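Local structure of cell division control protein 4 (Saccharomyces cerevisiae, 3V7D) at residues P112-L117 and E459-S464; V185-I190 and H197-H202; K218-G223 and W232-E237. The protein recognises phosphorylated target proteins, among them the CDK inhibitor SIC1, as the substrate-binding F-box subunit of an SCF E3 ubiquitin ligase. The protein carries 1 engineered substitution. All blocks are in the same frame, centred on the assembly; numbering follows the deposited sequence.

Contact 1 of 3, residues P112-L117 and E459-S464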
# COMPACT_ATOMS: atom_id res chain seq x y z
N PRO B 112 2.39 14.46 16.55
CA PRO B 112 1.04 13.90 16.68
C PRO B 112 0.49 14.12 18.09
O PRO B 112 1.26 14.21 19.05
CB PRO B 112 1.26 12.41 16.44
CG PRO B 112 2.68 12.17 16.89
CD PRO B 112 3.42 13.41 16.46
N GLN B 113 -0.83 14.21 18.20
CA GLN B 113 -1.47 14.19 19.50
C GLN B 113 -1.30 12.80 20.09
O GLN B 113 -1.40 11.79 19.38
CB GLN B 113 -2.96 14.51 19.39
CG GLN B 113 -3.28 15.98 19.20
CD GLN B 113 -4.74 16.19 18.85
OE1 GLN B 113 -5.54 16.62 19.69
NE2 GLN B 113 -5.09 15.87 17.62
N ARG B 114 -1.05 12.74 21.40
CA ARG B 114 -0.78 11.48 22.07
C ARG B 114 -1.81 11.18 23.15
O ARG B 114 -2.12 12.04 23.97
CB ARG B 114 0.63 11.51 22.67
CG ARG B 114 1.01 10.30 23.49
CD ARG B 114 2.48 10.36 23.88
NE ARG B 114 2.84 9.34 24.85
CZ ARG B 114 4.03 9.25 25.45
NH1 ARG B 114 4.97 10.15 25.18
NH2 ARG B 114 4.26 8.28 26.32
N THR B 115 -2.33 9.96 23.14
CA THR B 115 -3.22 9.48 24.19
C THR B 115 -2.58 8.27 24.86
O THR B 115 -2.20 7.31 24.18
CB THR B 115 -4.59 9.07 23.63
OG1 THR B 115 -5.09 10.09 22.77
CG2 THR B 115 -5.58 8.81 24.76
N THR B 116 -2.44 8.31 26.18
CA THR B 116 -1.83 7.22 26.92
C THR B 116 -2.86 6.55 27.82
O THR B 116 -3.46 7.19 28.68
CB THR B 116 -0.64 7.72 27.78
OG1 THR B 116 0.36 8.29 26.93
CG2 THR B 116 -0.03 6.57 28.57
N LEU B 117 -3.08 5.25 27.60
CA LEU B 117 -4.12 4.53 28.31
C LEU B 117 -3.56 3.33 29.08
O LEU B 117 -2.57 2.73 28.67
CB LEU B 117 -5.20 4.05 27.33
CG LEU B 117 -5.92 5.13 26.52
CD1 LEU B 117 -6.79 4.50 25.45
CD2 LEU B 117 -6.75 6.02 27.44
N GLU B 459 -0.32 3.24 23.78
CA GLU B 459 -0.10 4.57 23.25
C GLU B 459 -0.85 4.73 21.93
O GLU B 459 -0.80 3.85 21.06
CB GLU B 459 1.39 4.82 23.05
CG GLU B 459 2.22 4.67 24.32
CD GLU B 459 2.13 5.88 25.24
OE1 GLU B 459 2.83 5.89 26.27
OE2 GLU B 459 1.37 6.82 24.92
N ILE B 460 -1.55 5.85 21.78
CA ILE B 460 -2.23 6.16 20.53
C ILE B 460 -1.79 7.52 19.99
O ILE B 460 -1.95 8.54 20.65
CB ILE B 460 -3.76 6.15 20.69
CG1 ILE B 460 -4.23 4.80 21.26
CG2 ILE B 460 -4.44 6.43 19.36
CD1 ILE B 460 -5.72 4.76 21.57
N LEU B 461 -1.22 7.51 18.79
CA LEU B 461 -0.73 8.72 18.15
C LEU B 461 -1.59 9.11 16.95
O LEU B 461 -1.90 8.29 16.09
CB LEU B 461 0.73 8.55 17.73
CG LEU B 461 1.64 8.19 18.91
CD1 LEU B 461 3.02 7.79 18.44
CD2 LEU B 461 1.71 9.35 19.88
N ASP B 462 -1.97 10.38 16.91
CA ASP B 462 -2.93 10.89 15.93
C ASP B 462 -2.22 11.85 14.97
O ASP B 462 -1.76 12.91 15.39
CB ASP B 462 -4.06 11.61 16.67
CG ASP B 462 -5.21 12.02 15.76
OD1 ASP B 462 -5.07 11.95 14.52
OD2 ASP B 462 -6.26 12.42 16.30
N PHE B 463 -2.13 11.48 13.69
CA PHE B 463 -1.43 12.31 12.69
C PHE B 463 -2.37 13.13 11.80
O PHE B 463 -1.97 13.65 10.76
CB PHE B 463 -0.50 11.45 11.82
CG PHE B 463 0.75 10.99 12.52
CD1 PHE B 463 0.75 9.86 13.32
CD2 PHE B 463 1.94 11.70 12.38
CE1 PHE B 463 1.90 9.43 13.96
CE2 PHE B 463 3.10 11.27 13.02
CZ PHE B 463 3.08 10.14 13.81
N SER B 464 -3.63 13.27 12.22
CA SER B 464 -4.53 14.19 11.54
C SER B 464 -4.46 15.59 12.15
O SER B 464 -3.74 15.79 13.13
CB SER B 464 -5.97 13.69 11.58
OG SER B 464 -6.52 13.81 12.89
OXT SER B 464 -5.09 16.56 11.73
O HOH W 1 -3.14 15.24 16.10
O HOH W 2 -3.97 10.70 20.51
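Residues 113-116 pair antiparallel with 459-462, the strand axes approaching to 4.8 Å, and Gln-113 and Thr-115 exchange backbone hydrogen bonds with Asp-462 and Ile-460 respectively. On the face carrying Arg-114 and Thr-116, three bonds grip the Glu-459 carboxylate. With CG of Arg-114 anti to the backbone N (chi1 175°) and the chain extended from CG to NE, the guanidinium meets Glu-459 side-on: NE donates to OE2 of Glu-459 (2.9 Å) and NH2 to OE1 of Glu-459 (2.8 Å), both from above the carboxylate plane. From the opposite face of that plane, Thr-116 OG1 donates to Glu-459 OE2 at 2.7 Å. Arg-114 NH2 also makes a salt bridge with Asp-432. The pairing is the "velcro" closure of the WD40 propeller: strand 113-118, its first in sequence, supplies the outer strand of the last blade, beside 455-462, the chain's final strand. Toward the C-terminus, Pro-112 CB sits over the centre of the Phe-463 ring, 3.8 Å from its centroid, in a CH-pi contact. On the other face, Gln-113 NE2 donates to a water that donates on to Asp-462 O and Ser-464 O, while Asp-462 OD1 accepts from Ser-464 N in an Asx turn.

Contact 2 of 3, residues V185-I190 and H197-H202. Unlike the reference sequence in segment 197-202: Glu-200 (reference Lys).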
# COMPACT_ATOMS: atom_id res chain seq x y z
N VAL B 185 -8.66 -22.55 22.14
CA VAL B 185 -8.89 -21.54 21.13
C VAL B 185 -10.25 -20.93 21.43
O VAL B 185 -11.25 -21.64 21.53
CB VAL B 185 -8.90 -22.15 19.72
CG1 VAL B 185 -9.15 -21.07 18.68
CG2 VAL B 185 -7.59 -22.87 19.44
N ARG B 186 -10.29 -19.61 21.58
CA ARG B 186 -11.54 -18.95 21.96
C ARG B 186 -12.03 -17.94 20.92
O ARG B 186 -11.24 -17.18 20.35
CB ARG B 186 -11.39 -18.27 23.32
CG ARG B 186 -11.60 -19.21 24.50
CD ARG B 186 -11.40 -18.47 25.81
NE ARG B 186 -11.92 -19.20 26.97
CZ ARG B 186 -11.23 -20.13 27.63
NH1 ARG B 186 -10.00 -20.45 27.24
NH2 ARG B 186 -11.77 -20.74 28.67
N VAL B 187 -13.33 -17.95 20.68
CA VAL B 187 -13.97 -17.00 19.79
C VAL B 187 -14.73 -15.99 20.64
O VAL B 187 -15.45 -16.37 21.56
CB VAL B 187 -14.96 -17.69 18.84
CG1 VAL B 187 -15.61 -16.68 17.91
CG2 VAL B 187 -14.25 -18.78 18.04
N TRP B 188 -14.57 -14.71 20.34
CA TRP B 188 -15.19 -13.66 21.14
C TRP B 188 -16.06 -12.74 20.29
O TRP B 188 -15.78 -12.52 19.11
CB TRP B 188 -14.12 -12.82 21.84
CG TRP B 188 -13.09 -13.60 22.60
CD1 TRP B 188 -12.04 -14.29 22.07
CD2 TRP B 188 -12.99 -13.74 24.02
NE1 TRP B 188 -11.30 -14.87 23.07
CE2 TRP B 188 -11.86 -14.55 24.28
CE3 TRP B 188 -13.75 -13.28 25.10
CZ2 TRP B 188 -11.48 -14.89 25.57
CZ3 TRP B 188 -13.36 -13.62 26.38
CH2 TRP B 188 -12.23 -14.42 26.61
N ASP B 189 -17.11 -12.21 20.90
CA ASP B 189 -17.92 -11.17 20.27
C ASP B 189 -17.77 -9.90 21.10
O ASP B 189 -18.25 -9.83 22.23
CB ASP B 189 -19.39 -11.60 20.21
CG ASP B 189 -20.26 -10.62 19.43
OD1 ASP B 189 -20.18 -9.40 19.67
OD2 ASP B 189 -21.03 -11.08 18.57
N ILE B 190 -17.11 -8.90 20.53
CA ILE B 190 -16.87 -7.64 21.22
C ILE B 190 -18.18 -6.94 21.61
O ILE B 190 -18.31 -6.43 22.72
CB ILE B 190 -16.01 -6.68 20.38
CG1 ILE B 190 -14.60 -7.24 20.23
CG2 ILE B 190 -15.94 -5.30 21.02
CD1 ILE B 190 -13.68 -6.38 19.39
N HIS B 197 -17.37 -19.11 22.02
CA HIS B 197 -16.93 -20.49 21.81
C HIS B 197 -15.57 -20.76 22.44
O HIS B 197 -14.66 -19.94 22.35
CB HIS B 197 -16.86 -20.82 20.31
CG HIS B 197 -18.15 -20.61 19.58
ND1 HIS B 197 -18.61 -19.35 19.24
CD2 HIS B 197 -19.07 -21.48 19.11
CE1 HIS B 197 -19.77 -19.47 18.60
NE2 HIS B 197 -20.06 -20.75 18.51
N VAL B 198 -15.44 -21.92 23.08
CA VAL B 198 -14.15 -22.39 23.55
C VAL B 198 -13.82 -23.73 22.90
O VAL B 198 -14.47 -24.74 23.19
CB VAL B 198 -14.12 -22.56 25.08
CG1 VAL B 198 -12.75 -23.05 25.53
CG2 VAL B 198 -14.47 -21.25 25.77
N PHE B 199 -12.82 -23.74 22.02
CA PHE B 199 -12.43 -24.96 21.32
C PHE B 199 -11.22 -25.62 21.97
O PHE B 199 -10.13 -25.05 21.99
CB PHE B 199 -12.12 -24.67 19.85
CG PHE B 199 -13.29 -24.16 19.06
CD1 PHE B 199 -14.59 -24.36 19.50
CD2 PHE B 199 -13.09 -23.48 17.86
CE1 PHE B 199 -15.66 -23.89 18.77
CE2 PHE B 199 -14.15 -23.01 17.13
CZ PHE B 199 -15.45 -23.21 17.58
N GLU B 200 -11.42 -26.82 22.50
CA GLU B 200 -10.31 -27.58 23.07
C GLU B 200 -9.87 -28.63 22.06
O GLU B 200 -10.61 -28.96 21.13
CB GLU B 200 -10.71 -28.22 24.40
CG GLU B 200 -11.14 -27.21 25.46
CD GLU B 200 -11.38 -27.85 26.82
OE1 GLU B 200 -10.98 -29.01 27.03
OE2 GLU B 200 -11.99 -27.18 27.69
N GLY B 201 -8.66 -29.14 22.23
CA GLY B 201 -8.12 -30.13 21.30
C GLY B 201 -6.61 -30.15 21.30
O GLY B 201 -6.00 -31.22 21.32
N HIS B 202 -6.00 -28.96 21.28
CA HIS B 202 -4.55 -28.85 21.36
C HIS B 202 -4.05 -29.43 22.68
O HIS B 202 -4.68 -29.27 23.72
CB HIS B 202 -4.10 -27.39 21.23
CG HIS B 202 -4.02 -26.90 19.82
ND1 HIS B 202 -3.15 -27.45 18.90
CD2 HIS B 202 -4.68 -25.92 19.17
CE1 HIS B 202 -3.28 -26.82 17.74
NE2 HIS B 202 -4.21 -25.89 17.88
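Val-185 to Val-187 and His-197 to Phe-199 form a buried antiparallel hairpin pairing, the third and fourth strands of one blade of the WD40 propeller. Strand 185-189 ends in the Trp-188/Asp-189 pair that gives the repeat its name, whereas strand 194-199 leads to Gly-201 and His-202, the Gly-His pair opening the next repeat, WD 3. Three firm backbone bonds and one weak one hold the strands together. Val-185 N donates to Phe-199 O at 2.9 Å, and Phe-199 N returns a bond of 2.7 Å to Val-185 O, nearly along the C=O axis. Val-187 N donates to His-197 O at 2.9 Å, but the return bond from His-197 N to Val-187 O is weak.

On one face, Arg-186 and Val-198 lie side by side. Arg-186 CG is anti to the carbonyl carbon (chi1 -83°), and the chain then extends past the valine: Val-198 CG2 comes 3.5 Å from Arg-186 NE, while Val-198 CG1 sits over the centre of the guanidinium face. The charge of Arg-186 is met by Asp-182 through NH1. The other face is largely apolar: Val-187 CB meets His-197 CB at 3.9 Å, and Val-185 CB meets Phe-199 CB at 4.1 Å. Val-185 CG2 also touches the edge of the His-202 ring, whose nitrogens are hydrogen-bonded to Thr-222 and Asp-226 of the following blade.

Strand 175-180 lies beside 185-189 within the blade, and the short strand 251-253 runs parallel to 194-199 on its outer side. The next blade abuts the face of Val-185, Val-187, His-197 and Phe-199: Thr-222 of strand 218-224 touches Val-185, and His-197 meets the ring of Tyr-261 with the planes almost perpendicular.

Contact 3 of 3, residues K218-G223 and W232-E237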
# COMPACT_ATOMS: atom_id res chain seq x y z
N LYS B 218 -15.09 -18.82 6.40
CA LYS B 218 -13.90 -18.51 7.19
C LYS B 218 -13.46 -19.69 8.05
O LYS B 218 -14.27 -20.34 8.71
CB LYS B 218 -14.12 -17.26 8.04
CG LYS B 218 -14.34 -15.98 7.23
CD LYS B 218 -14.13 -14.74 8.08
CE LYS B 218 -14.33 -13.47 7.27
NZ LYS B 218 -13.75 -12.27 7.97
N TYR B 219 -12.16 -19.98 8.01
CA TYR B 219 -11.57 -21.05 8.80
C TYR B 219 -10.53 -20.49 9.76
O TYR B 219 -9.81 -19.55 9.43
CB TYR B 219 -10.91 -22.09 7.89
CG TYR B 219 -11.84 -22.78 6.92
CD1 TYR B 219 -12.13 -22.23 5.68
CD2 TYR B 219 -12.43 -24.00 7.25
CE1 TYR B 219 -12.98 -22.86 4.80
CE2 TYR B 219 -13.28 -24.64 6.37
CZ TYR B 219 -13.55 -24.07 5.14
OH TYR B 219 -14.40 -24.69 4.26
N ILE B 220 -10.44 -21.08 10.95
CA ILE B 220 -9.37 -20.76 11.88
C ILE B 220 -8.28 -21.82 11.80
O ILE B 220 -8.58 -23.02 11.77
CB ILE B 220 -9.88 -20.70 13.33
CG1 ILE B 220 -11.13 -19.82 13.42
CG2 ILE B 220 -8.79 -20.19 14.25
CD1 ILE B 220 -11.79 -19.86 14.79
N VAL B 221 -7.03 -21.39 11.74
CA VAL B 221 -5.89 -22.30 11.74
C VAL B 221 -4.97 -21.95 12.90
O VAL B 221 -4.49 -20.82 12.98
CB VAL B 221 -5.10 -22.20 10.43
CG1 VAL B 221 -4.06 -23.32 10.35
CG2 VAL B 221 -6.04 -22.26 9.24
N THR B 222 -4.73 -22.90 13.79
CA THR B 222 -3.98 -22.62 15.01
C THR B 222 -2.75 -23.51 15.15
O THR B 222 -2.86 -24.74 15.16
CB THR B 222 -4.86 -22.78 16.27
OG1 THR B 222 -5.37 -24.12 16.35
CG2 THR B 222 -6.02 -21.80 16.24
N GLY B 223 -1.58 -22.88 15.26
CA GLY B 223 -0.34 -23.61 15.49
C GLY B 223 -0.05 -23.71 16.98
O GLY B 223 -0.31 -22.77 17.74
N TRP B 232 -10.29 -25.11 12.16
CA TRP B 232 -11.66 -24.97 12.63
C TRP B 232 -12.44 -24.01 11.76
O TRP B 232 -11.89 -23.04 11.23
CB TRP B 232 -11.71 -24.47 14.08
CG TRP B 232 -10.52 -24.76 14.92
CD1 TRP B 232 -9.27 -24.20 14.82
CD2 TRP B 232 -10.46 -25.65 16.04
NE1 TRP B 232 -8.44 -24.71 15.80
CE2 TRP B 232 -9.15 -25.61 16.56
CE3 TRP B 232 -11.39 -26.51 16.65
CZ2 TRP B 232 -8.75 -26.37 17.65
CZ3 TRP B 232 -10.99 -27.27 17.73
CH2 TRP B 232 -9.68 -27.19 18.22
N LYS B 233 -13.74 -24.26 11.60
CA LYS B 233 -14.62 -23.30 10.96
C LYS B 233 -14.96 -22.19 11.95
O LYS B 233 -15.19 -22.45 13.12
CB LYS B 233 -15.91 -23.98 10.47
CG LYS B 233 -15.69 -24.94 9.31
CD LYS B 233 -17.00 -25.53 8.82
CE LYS B 233 -17.60 -26.46 9.86
NZ LYS B 233 -16.77 -27.68 10.07
N LEU B 234 -14.96 -20.95 11.46
CA LEU B 234 -15.36 -19.81 12.28
C LEU B 234 -16.88 -19.74 12.33
O LEU B 234 -17.53 -19.60 11.29
CB LEU B 234 -14.80 -18.50 11.71
CG LEU B 234 -15.16 -17.22 12.47
CD1 LEU B 234 -14.48 -17.17 13.83
CD2 LEU B 234 -14.82 -15.98 11.64
N PRO B 235 -17.46 -19.84 13.53
CA PRO B 235 -18.91 -19.83 13.73
C PRO B 235 -19.57 -18.55 13.21
O PRO B 235 -19.02 -17.46 13.33
CB PRO B 235 -19.05 -19.91 15.25
CG PRO B 235 -17.81 -20.60 15.70
CD PRO B 235 -16.73 -20.10 14.79
N LYS B 236 -20.76 -18.70 12.62
CA LYS B 236 -21.52 -17.58 12.08
C LYS B 236 -22.30 -16.83 13.16
O LYS B 236 -22.53 -17.36 14.24
CB LYS B 236 -22.46 -18.06 10.97
CG LYS B 236 -22.65 -19.58 10.91
CD LYS B 236 -23.59 -20.10 12.00
CE LYS B 236 -23.70 -21.61 11.96
NZ LYS B 236 -22.37 -22.27 12.15
N GLU B 237 -22.70 -15.60 12.85
CA GLU B 237 -23.45 -14.78 13.80
C GLU B 237 -24.91 -15.21 13.92
O GLU B 237 -25.46 -15.82 13.01
CB GLU B 237 -23.36 -13.29 13.42
CG GLU B 237 -21.95 -12.70 13.50
CD GLU B 237 -21.25 -12.65 12.15
OE1 GLU B 237 -21.85 -13.10 11.15
OE2 GLU B 237 -20.10 -12.17 12.10
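Trp-232, Ile-220 and Leu-234 bury the most surface where strand 218-224 pairs antiparallel with the end of strand 229-233. Ile-220 and Trp-232 are joined by a reciprocal pair of backbone bonds; Trp-232 N donates to Ile-220 O at 2.7 Å, whereas the modelled length of the bond returned by Ile-220 N to Trp-232 O is unusually short and doubtful.

The indole of Trp-232 crosses Ile-220 with its pyrrole edge, CD1 lying 3.9 Å from Ile-220 CB. The same edge reaches Thr-222: Trp-232 NE1 donates to Thr-222 OG1 at 3.2 Å, almost straight (174°), with the oxygen in the ring plane. With OG1 of Thr-222 placed between the backbone N and the carbonyl carbon (chi1 60°), the hydroxyl faces NE1 of Trp-232. Thr-222 OG1 is also hydrogen-bonded to His-202 NE2, as in the Trp-Ser/Thr-His-Asp tetrad of WD40 blades; this links strands 218-224 and 229-233 to the loop that enters the blade at His-202.

Leu-234 continues the pairing beyond the strand, its N donating to Lys-218 O at 2.9 Å. Its two methyls divide the work: CD1 meets Ile-220 CD1 at 3.9 Å, the side chains crossing at about a right angle, while CD2 lies 3.8 Å from Lys-218 CD, alongside the aliphatic part of the lysine. On the face opposite Ile-220 and Trp-232, Lys-233 CG packs 3.8 Å from Tyr-219 CE2, and its NZ bonds to Pro-260 O.

Strand 206-213 flanks 218-224, and strand 262-266 follows 229-233 with Phe-262 set edge-to-face with Trp-232. From the preceding blade, Val-177 of strand 175-180 touches both Ile-220 and Leu-234.

Overall arrangement
All three contacts are antiparallel strand pairings of the propeller, but they do different work. Contact 1 joins elements 342 residues apart and closes the ring, whereas contacts 2 and 3 each hold a local hairpin in successive blades and fall within the chain loop that contact 1 closes. Contact 2 is wholly buried; contacts 1 and 3 are partly so. The closure adds a salt bridge and waters to its backbone ladder; contact 2 adds mostly apolar side-chain packing, and contact 3 an indole-to-hydroxyl bond with leucine and isoleucine packing. These two touch, with centres 9 Å apart, through His-202 to Thr-222 and Phe-199 against Trp-232; contact 1 lies about 32 and 33 Å from contacts 2 and 3, centre to centre.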